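Local coordinates for protein fructose 1-phosphate kinase (Staphylococcus aureus, PDB 2JG5) that probably phosphorylates fructose 1-phosphate, and perhaps tagatose 6-phosphate, at the expense of ATP, as a sugar kinase of the pfkB family, at residues M1-F7 and E126-A132; Y144-Q149 and S169-Y173; K157-D161 and P175-K179. All coordinates share one frame; numbering follows the deposited sequence.

Contact 1 of 3, residues M1-F7 and E126-A132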
loop_
_atom_site.group_PDB
_atom_site.type_symbol
_atom_site.label_atom_id
_atom_site.label_comp_id
_atom_site.label_asym_id
_atom_site.label_seq_id
_atom_site.Cartn_x
_atom_site.Cartn_y
_atom_site.Cartn_z
ATOM N N MET A 1 -21.484 -14.045 22.162
ATOM C CA MET A 1 -20.533 -13.428 21.174
ATOM C C MET A 1 -19.642 -12.345 21.783
ATOM O O MET A 1 -20.080 -11.583 22.628
ATOM C CB MET A 1 -21.288 -12.896 19.943
ATOM C CG MET A 1 -20.387 -12.332 18.800
ATOM S SD MET A 1 -18.902 -13.276 18.335
ATOM C CE MET A 1 -19.636 -14.832 17.796
ATOM N N ILE A 2 -18.387 -12.307 21.333
ATOM C CA ILE A 2 -17.393 -11.299 21.714
ATOM C C ILE A 2 -17.067 -10.392 20.520
ATOM O O ILE A 2 -16.821 -10.871 19.415
ATOM C CB ILE A 2 -16.091 -11.972 22.219
ATOM C CG1 ILE A 2 -16.339 -12.648 23.572
ATOM C CG2 ILE A 2 -14.975 -10.961 22.344
ATOM C CD1 ILE A 2 -15.395 -13.767 23.907
ATOM N N TYR A 3 -17.057 -9.080 20.757
ATOM C CA TYR A 3 -16.823 -8.085 19.715
ATOM C C TYR A 3 -15.598 -7.246 20.012
ATOM O O TYR A 3 -15.454 -6.716 21.110
ATOM C CB TYR A 3 -18.025 -7.157 19.575
ATOM C CG TYR A 3 -19.291 -7.872 19.194
ATOM C CD1 TYR A 3 -20.251 -8.193 20.160
ATOM C CD2 TYR A 3 -19.539 -8.233 17.865
ATOM C CE1 TYR A 3 -21.407 -8.852 19.813
ATOM C CE2 TYR A 3 -20.693 -8.887 17.512
ATOM C CZ TYR A 3 -21.620 -9.190 18.488
ATOM O OH TYR A 3 -22.767 -9.849 18.139
ATOM N N THR A 4 -14.711 -7.138 19.025
ATOM C CA THR A 4 -13.601 -6.196 19.106
ATOM C C THR A 4 -13.937 -4.977 18.240
ATOM O O THR A 4 -14.569 -5.109 17.190
ATOM C CB THR A 4 -12.268 -6.848 18.678
ATOM O OG1 THR A 4 -12.333 -7.235 17.300
ATOM C CG2 THR A 4 -12.002 -8.077 19.532
ATOM N N VAL A 5 -13.581 -3.788 18.706
ATOM C CA VAL A 5 -13.828 -2.575 17.928
ATOM C C VAL A 5 -12.466 -1.927 17.627
ATOM O O VAL A 5 -11.688 -1.670 18.536
ATOM C CB VAL A 5 -14.780 -1.604 18.665
ATOM C CG1 VAL A 5 -15.117 -0.386 17.799
ATOM C CG2 VAL A 5 -16.080 -2.322 19.102
ATOM N N THR A 6 -12.177 -1.736 16.340
ATOM C CA THR A 6 -10.992 -1.040 15.865
ATOM C C THR A 6 -11.496 0.103 14.964
ATOM O O THR A 6 -12.004 -0.128 13.876
ATOM C CB THR A 6 -10.018 -1.992 15.072
ATOM O OG1 THR A 6 -9.649 -3.123 15.880
ATOM C CG2 THR A 6 -8.763 -1.283 14.659
ATOM N N PHE A 7 -11.372 1.333 15.450
ATOM C CA PHE A 7 -11.776 2.524 14.706
ATOM C C PHE A 7 -10.943 2.797 13.456
ATOM O O PHE A 7 -11.470 3.265 12.449
ATOM C CB PHE A 7 -11.681 3.754 15.598
ATOM C CG PHE A 7 -12.507 3.683 16.828
ATOM C CD1 PHE A 7 -11.956 4.014 18.059
ATOM C CD2 PHE A 7 -13.844 3.304 16.767
ATOM C CE1 PHE A 7 -12.722 3.967 19.211
ATOM C CE2 PHE A 7 -14.614 3.258 17.903
ATOM C CZ PHE A 7 -14.054 3.586 19.134
ATOM N N GLU A 126 -24.901 -11.095 27.658
ATOM C CA GLU A 126 -23.944 -12.196 27.532
ATOM C C GLU A 126 -22.714 -11.853 26.686
ATOM O O GLU A 126 -21.752 -12.627 26.636
ATOM C CB GLU A 126 -24.647 -13.418 26.936
ATOM C CG GLU A 126 -25.467 -14.213 27.931
ATOM C CD GLU A 126 -26.116 -15.438 27.301
ATOM O OE1 GLU A 126 -26.392 -15.420 26.074
ATOM O OE2 GLU A 126 -26.353 -16.417 28.041
ATOM N N ASP A 127 -22.765 -10.701 26.020
ATOM C CA ASP A 127 -21.717 -10.266 25.102
ATOM C C ASP A 127 -20.597 -9.504 25.801
ATOM O O ASP A 127 -20.792 -8.896 26.863
ATOM C CB ASP A 127 -22.284 -9.369 23.986
ATOM C CG ASP A 127 -23.227 -10.102 23.039
ATOM O OD1 ASP A 127 -23.338 -11.350 23.083
ATOM O OD2 ASP A 127 -23.876 -9.412 22.238
ATOM N N ILE A 128 -19.422 -9.544 25.180
ATOM C CA ILE A 128 -18.283 -8.746 25.592
ATOM C C ILE A 128 -17.948 -7.836 24.422
ATOM O O ILE A 128 -17.854 -8.280 23.272
ATOM C CB ILE A 128 -17.055 -9.625 25.990
ATOM C CG1 ILE A 128 -17.484 -10.702 27.005
ATOM C CG2 ILE A 128 -15.849 -8.740 26.466
ATOM C CD1 ILE A 128 -16.356 -11.454 27.668
ATOM N N VAL A 129 -17.816 -6.552 24.728
ATOM C CA VAL A 129 -17.384 -5.566 23.757
ATOM C C VAL A 129 -16.024 -5.026 24.208
ATOM O O VAL A 129 -15.892 -4.459 25.313
ATOM C CB VAL A 129 -18.438 -4.434 23.577
ATOM C CG1 VAL A 129 -17.958 -3.406 22.548
ATOM C CG2 VAL A 129 -19.796 -5.035 23.149
ATOM N N ILE A 130 -15.019 -5.249 23.360
ATOM C CA ILE A 130 -13.653 -4.765 23.581
ATOM C C ILE A 130 -13.393 -3.597 22.631
ATOM O O ILE A 130 -13.463 -3.745 21.409
ATOM C CB ILE A 130 -12.590 -5.871 23.339
ATOM C CG1 ILE A 130 -12.908 -7.119 24.175
ATOM C CG2 ILE A 130 -11.167 -5.348 23.650
ATOM C CD1 ILE A 130 -12.447 -8.425 23.560
ATOM N N VAL A 131 -13.098 -2.434 23.198
ATOM C CA VAL A 131 -12.809 -1.265 22.390
ATOM C C VAL A 131 -11.372 -0.884 22.665
ATOM O O VAL A 131 -10.995 -0.611 23.800
ATOM C CB VAL A 131 -13.790 -0.085 22.671
ATOM C CG1 VAL A 131 -13.603 1.034 21.640
ATOM C CG2 VAL A 131 -15.222 -0.570 22.652
ATOM N N ALA A 132 -10.565 -0.901 21.612
ATOM C CA ALA A 132 -9.147 -0.685 21.754
ATOM C C ALA A 132 -8.638 0.154 20.603
ATOM O O ALA A 132 -8.942 -0.126 19.425
ATOM C CB ALA A 132 -8.400 -2.025 21.824
HETATM O O HOH W 1 -9.806 1.650 18.021
#
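I130 touches two residues of the neighbouring strand: its CD1 lies 3.8 Å from I2 CG2 and also meets T4 CG2. On the same face I2 and I128 run side by side, I2 CG1 against I128 CB at 3.9 Å, and helices 38-48 and 247-260 pack over this aliphatic row. On the other face V5 CG2 meets both V129 CG1 and V131 CG2, and F7 CZ comes to 3.6 Å from V131 CG1. The short backbone bonds lie in the middle, with I130 N 2.7 Å from Y3 O and Y3 N 2.8 Å from I128 O; those at the two ends, I128 N to M1 O and A132 N to V5 O, are weak. At the polar edge D127 OD2 lies in the plane of the Y3 ring, 3.5 Å from Y3 CE1, with the carboxylate turned 72° from the ring. M1, its CG anti to the backbone N (chi1 -176°), folds over one face of that ring. D127 also takes a bond from T124 N at OD2 and makes a long salt bridge from OD1 to M1 N, 3.4 Å. Buried apolar layers and central backbone bonds thus carry the pairing, and the amino terminus probably helps stabilise the D127 carboxylate.

Contact 2 of 3, residues Y144-Q149 and S169-Y173. Unlike the reference sequence in segment 169-173: Y173 (reference Phe).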
loop_
_atom_site.group_PDB
_atom_site.type_symbol
_atom_site.label_atom_id
_atom_site.label_comp_id
_atom_site.label_asym_id
_atom_site.label_seq_id
_atom_site.Cartn_x
_atom_site.Cartn_y
_atom_site.Cartn_z
ATOM N N TYR A 144 -15.380 6.562 22.795
ATOM C CA TYR A 144 -15.332 5.503 23.811
ATOM C C TYR A 144 -16.561 5.558 24.710
ATOM O O TYR A 144 -17.208 4.529 24.954
ATOM C CB TYR A 144 -14.034 5.565 24.638
ATOM C CG TYR A 144 -12.919 4.748 24.031
ATOM C CD1 TYR A 144 -12.707 3.426 24.430
ATOM C CD2 TYR A 144 -12.085 5.279 23.041
ATOM C CE1 TYR A 144 -11.693 2.654 23.867
ATOM C CE2 TYR A 144 -11.075 4.516 22.471
ATOM C CZ TYR A 144 -10.895 3.199 22.889
ATOM O OH TYR A 144 -9.903 2.426 22.341
ATOM N N ALA A 145 -16.888 6.762 25.169
ATOM C CA ALA A 145 -18.010 6.986 26.060
ATOM C C ALA A 145 -19.347 6.697 25.391
ATOM O O ALA A 145 -20.271 6.219 26.039
ATOM C CB ALA A 145 -17.992 8.427 26.578
ATOM N N GLN A 146 -19.446 7.022 24.108
ATOM C CA GLN A 146 -20.668 6.814 23.331
ATOM C C GLN A 146 -20.954 5.322 23.154
ATOM O O GLN A 146 -22.109 4.895 23.121
ATOM C CB GLN A 146 -20.575 7.508 21.967
ATOM C CG GLN A 146 -20.497 9.049 22.022
ATOM C CD GLN A 146 -20.890 9.700 20.690
ATOM O OE1 GLN A 146 -21.583 9.091 19.871
ATOM N NE2 GLN A 146 -20.445 10.935 20.473
ATOM N N ILE A 147 -19.887 4.534 23.059
ATOM C CA ILE A 147 -20.006 3.088 23.035
ATOM C C ILE A 147 -20.343 2.610 24.455
ATOM O O ILE A 147 -21.346 1.909 24.664
ATOM C CB ILE A 147 -18.721 2.434 22.441
ATOM C CG1 ILE A 147 -18.733 2.563 20.912
ATOM C CG2 ILE A 147 -18.584 0.966 22.866
ATOM C CD1 ILE A 147 -17.350 2.579 20.268
ATOM N N ALA A 148 -19.541 3.046 25.430
ATOM C CA ALA A 148 -19.678 2.601 26.824
ATOM C C ALA A 148 -21.090 2.787 27.371
ATOM O O ALA A 148 -21.590 1.980 28.163
ATOM C CB ALA A 148 -18.677 3.321 27.700
ATOM N N GLN A 149 -21.730 3.852 26.917
ATOM C CA GLN A 149 -23.058 4.214 27.362
ATOM C C GLN A 149 -24.160 3.286 26.854
ATOM O O GLN A 149 -25.190 3.107 27.515
ATOM C CB GLN A 149 -23.333 5.612 26.882
ATOM C CG GLN A 149 -24.397 6.291 27.621
ATOM C CD GLN A 149 -24.672 7.600 27.001
ATOM O OE1 GLN A 149 -24.496 7.761 25.784
ATOM N NE2 GLN A 149 -25.103 8.569 27.817
ATOM N N SER A 169 -12.730 7.996 30.834
ATOM C CA SER A 169 -14.082 8.419 30.445
ATOM C C SER A 169 -15.138 7.311 30.429
ATOM O O SER A 169 -16.342 7.592 30.426
ATOM C CB SER A 169 -14.059 9.111 29.079
ATOM O OG SER A 169 -13.791 8.187 28.035
ATOM N N VAL A 170 -14.700 6.054 30.394
ATOM C CA VAL A 170 -15.651 4.942 30.368
ATOM C C VAL A 170 -15.960 4.429 31.775
ATOM O O VAL A 170 -16.902 3.663 31.965
ATOM C CB VAL A 170 -15.220 3.781 29.418
ATOM C CG1 VAL A 170 -15.241 4.233 27.963
ATOM C CG2 VAL A 170 -13.854 3.219 29.793
ATOM N N LEU A 171 -15.170 4.881 32.754
ATOM C CA LEU A 171 -15.292 4.438 34.145
ATOM C C LEU A 171 -16.706 4.539 34.721
ATOM O O LEU A 171 -17.175 3.574 35.320
ATOM C CB LEU A 171 -14.280 5.158 35.051
ATOM C CG LEU A 171 -12.796 4.795 34.943
ATOM C CD1 LEU A 171 -11.959 5.816 35.691
ATOM C CD2 LEU A 171 -12.527 3.415 35.475
ATOM N N PRO A 172 -17.402 5.685 34.523
ATOM C CA PRO A 172 -18.786 5.780 35.011
ATOM C C PRO A 172 -19.721 4.725 34.411
ATOM O O PRO A 172 -20.864 4.581 34.867
ATOM C CB PRO A 172 -19.228 7.175 34.547
ATOM C CG PRO A 172 -17.976 7.936 34.348
ATOM C CD PRO A 172 -16.979 6.938 33.864
ATOM N N TYR A 173 -19.239 4.000 33.400
ATOM C CA TYR A 173 -20.054 3.006 32.687
ATOM C C TYR A 173 -19.741 1.583 33.116
ATOM O O TYR A 173 -20.242 0.617 32.523
ATOM C CB TYR A 173 -19.916 3.185 31.174
ATOM C CG TYR A 173 -20.332 4.564 30.719
ATOM C CD1 TYR A 173 -21.680 4.902 30.615
ATOM C CD2 TYR A 173 -19.382 5.543 30.434
ATOM C CE1 TYR A 173 -22.074 6.176 30.216
ATOM C CE2 TYR A 173 -19.767 6.814 30.029
ATOM C CZ TYR A 173 -21.116 7.121 29.919
ATOM O OH TYR A 173 -21.508 8.374 29.521
HETATM O O HOH W 2 -14.817 8.790 25.743
#
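A145 and V170 mark the closest backbone approach, their CA atoms 5.3 Å apart, where helix 143-154 passes the end of helix 164-170. Beyond V170 the chain tightens into a 3-10 turn, and Y173 N bonds back to V170 O at 2.8 Å, a closure that brings the tyrosine round to face the first helix. The small residues of that helix make the close approach possible. A148 CB meets two partners at once, V170 CG1 and Y173 CD2, each at 3.6 Å. V170 CG1 also presses on Y144 CB, at 3.8 Å, and stands at the edge of the Y144 ring, whose hydroxyl is bound to G133 O. The Y173 ring, with CG anti to its carbonyl carbon (chi1 -59°), lies against the helix backbone: A145 O and Q149 N sit above one face, both offset toward the rim, and they are already bonded to each other within the helix. S169 O and V170 CA of its own turn lie at the ring edge. On the A145 O side the extended Q149 crosses the ring obliquely, its CG 3.5 Å from Y173 CE1 and its amide plane 76° from the ring. The polar link is a water that accepts from A145 N at 3.0 Å and donates to S169 OG at 2.6 Å; this hydroxyl is also bonded to L166 O. Such packing of successive connecting helices side by side on one face of a parallel sheet, here the face bearing L158 and V160, is characteristic of the Rossmann-like core of the ribokinase fold.

Contact 3 of 3, residues K157-D161 and P175-K179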
loop_
_atom_site.group_PDB
_atom_site.type_symbol
_atom_site.label_atom_id
_atom_site.label_comp_id
_atom_site.label_asym_id
_atom_site.label_seq_id
_atom_site.Cartn_x
_atom_site.Cartn_y
_atom_site.Cartn_z
ATOM N N LYS A 157 -20.611 -6.700 28.723
ATOM C CA LYS A 157 -19.344 -6.382 29.382
ATOM C C LYS A 157 -18.502 -5.516 28.473
ATOM O O LYS A 157 -18.197 -5.918 27.353
ATOM C CB LYS A 157 -18.567 -7.657 29.722
ATOM C CG LYS A 157 -19.116 -8.436 30.898
ATOM C CD LYS A 157 -20.391 -9.187 30.542
ATOM C CE LYS A 157 -21.443 -9.016 31.639
ATOM N NZ LYS A 157 -21.038 -9.634 32.940
ATOM N N LEU A 158 -18.141 -4.329 28.950
ATOM C CA LEU A 158 -17.260 -3.448 28.197
ATOM C C LEU A 158 -15.806 -3.533 28.662
ATOM O O LEU A 158 -15.503 -3.340 29.838
ATOM C CB LEU A 158 -17.745 -1.999 28.232
ATOM C CG LEU A 158 -16.820 -1.041 27.474
ATOM C CD1 LEU A 158 -17.072 -1.065 25.948
ATOM C CD2 LEU A 158 -16.973 0.347 28.029
ATOM N N VAL A 159 -14.919 -3.818 27.711
ATOM C CA VAL A 159 -13.477 -3.888 27.952
ATOM C C VAL A 159 -12.767 -2.787 27.168
ATOM O O VAL A 159 -12.968 -2.637 25.961
ATOM C CB VAL A 159 -12.924 -5.253 27.530
ATOM C CG1 VAL A 159 -11.432 -5.302 27.721
ATOM C CG2 VAL A 159 -13.626 -6.378 28.300
ATOM N N VAL A 160 -11.943 -2.008 27.857
ATOM C CA VAL A 160 -11.267 -0.892 27.224
ATOM C C VAL A 160 -9.754 -0.971 27.385
ATOM O O VAL A 160 -9.235 -1.179 28.489
ATOM C CB VAL A 160 -11.793 0.463 27.768
ATOM C CG1 VAL A 160 -10.919 1.630 27.293
ATOM C CG2 VAL A 160 -13.238 0.668 27.362
ATOM N N ASP A 161 -9.062 -0.804 26.262
ATOM C CA ASP A 161 -7.621 -0.620 26.240
ATOM C C ASP A 161 -7.317 0.633 25.408
ATOM O O ASP A 161 -7.266 0.589 24.179
ATOM C CB ASP A 161 -6.938 -1.870 25.687
ATOM C CG ASP A 161 -5.431 -1.761 25.667
ATOM O OD1 ASP A 161 -4.862 -0.915 26.391
ATOM O OD2 ASP A 161 -4.805 -2.540 24.914
ATOM N N PRO A 175 -16.876 -0.466 33.134
ATOM C CA PRO A 175 -16.305 -1.441 32.219
ATOM C C PRO A 175 -15.846 -2.663 33.008
ATOM O O PRO A 175 -15.568 -2.550 34.197
ATOM C CB PRO A 175 -15.100 -0.698 31.628
ATOM C CG PRO A 175 -14.767 0.350 32.633
ATOM C CD PRO A 175 -16.073 0.770 33.193
ATOM N N LEU A 176 -15.774 -3.818 32.355
ATOM C CA LEU A 176 -15.378 -5.055 33.016
ATOM C C LEU A 176 -13.947 -4.964 33.526
ATOM O O LEU A 176 -13.664 -5.344 34.649
ATOM C CB LEU A 176 -15.532 -6.234 32.068
ATOM C CG LEU A 176 -15.061 -7.578 32.609
ATOM C CD1 LEU A 176 -16.051 -8.101 33.644
ATOM C CD2 LEU A 176 -14.875 -8.560 31.457
ATOM N N PHE A 177 -13.051 -4.500 32.664
ATOM C CA PHE A 177 -11.746 -3.989 33.072
ATOM C C PHE A 177 -11.220 -2.944 32.091
ATOM O O PHE A 177 -11.622 -2.902 30.927
ATOM C CB PHE A 177 -10.712 -5.109 33.299
ATOM C CG PHE A 177 -10.276 -5.823 32.047
ATOM C CD1 PHE A 177 -9.150 -5.402 31.349
ATOM C CD2 PHE A 177 -10.964 -6.948 31.595
ATOM C CE1 PHE A 177 -8.729 -6.073 30.199
ATOM C CE2 PHE A 177 -10.555 -7.630 30.450
ATOM C CZ PHE A 177 -9.430 -7.192 29.747
ATOM N N ILE A 178 -10.340 -2.087 32.606
ATOM C CA ILE A 178 -9.466 -1.239 31.797
ATOM C C ILE A 178 -8.001 -1.678 32.001
ATOM O O ILE A 178 -7.701 -2.431 32.931
ATOM C CB ILE A 178 -9.649 0.245 32.137
ATOM C CG1 ILE A 178 -9.563 0.453 33.660
ATOM C CG2 ILE A 178 -10.975 0.737 31.554
ATOM C CD1 ILE A 178 -9.380 1.887 34.090
ATOM N N LYS A 179 -7.093 -1.214 31.141
ATOM C CA LYS A 179 -5.703 -1.682 31.201
ATOM C C LYS A 179 -4.625 -0.584 31.120
ATOM O O LYS A 179 -3.845 -0.548 30.171
ATOM C CB LYS A 179 -5.457 -2.778 30.143
ATOM C CG LYS A 179 -4.240 -3.649 30.439
ATOM C CD LYS A 179 -3.846 -4.564 29.295
ATOM C CE LYS A 179 -3.240 -3.787 28.146
ATOM N NZ LYS A 179 -1.931 -3.171 28.527
HETATM O O HOH W 3 -6.931 0.907 29.120
HETATM O O HOH W 4 -2.255 -2.217 25.494
#
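V159 places one methyl over a face of the F177 ring: CG1 is 3.8 Å from the ring centroid, 24° off the normal, and leans toward the rim, where it comes to 3.4 Å from CZ. This is a CH-pi contact, and it depends on the F177 side chain standing with CG between its backbone N and carbonyl carbon (chi1 69°), which folds the ring back toward strand 157-161. The other V159 methyl, CG2, lies alongside L176 CD2 at 4.0 Å. M255 and I259 of helix 247-260 touch F177 and L176 respectively, and I215 also packs on F177, so this face of the pair is buried between helix and sheet. On the opposite face V160 CB meets I178 CG2, and L158 CD2 packs on P175 CB. The backbone bonds lengthen along the chain. L158 O takes a short but bent bond from L176 N, 2.6 Å, the donor tilted out of the carbonyl plane. V160 N to F177 O is longer, 3.2 Å, though nearly straight at 171°. K179 N reaches V160 O only weakly, and a water joins the same two atoms. At this wet end D161 and K179 run side by side, K179 CE 3.7 Å from D161 OD1, but OD1 and K179 NZ are 4.3 Å apart; a water bonds D161 OD2 and, weakly, K179 NZ. OD2 has its stronger partner in K38. The chemistry therefore changes along the seam, from apolar at L158 to hydrated at D161, where the charged ends of D161 and K179 stand near each other without a salt bridge.

All three contacts belong to one parallel alpha/beta core, two in its sheet and one in its helical layer, centres 10 to 13 Å apart. Contacts 1 and 3 share the sheet, ordered 2-6, 128-132, 157-161, 177-178, and V129 O and V159 N, 2.7 Å apart, probably form a hydrogen bond between the middle strands. Contact 2, in the connecting helices, roofs one face, A148 CB lying 3.4 Å from L158 CD2 of contact 3 and I147 CD1 3.6 Å from F7 CZ of contact 1. On the other lies helix 247-260, which begins in the GSGD sequence found at the active site of pfkB kinases. K38, paired with D161, belongs to the family's glycine-rich GGKG segment.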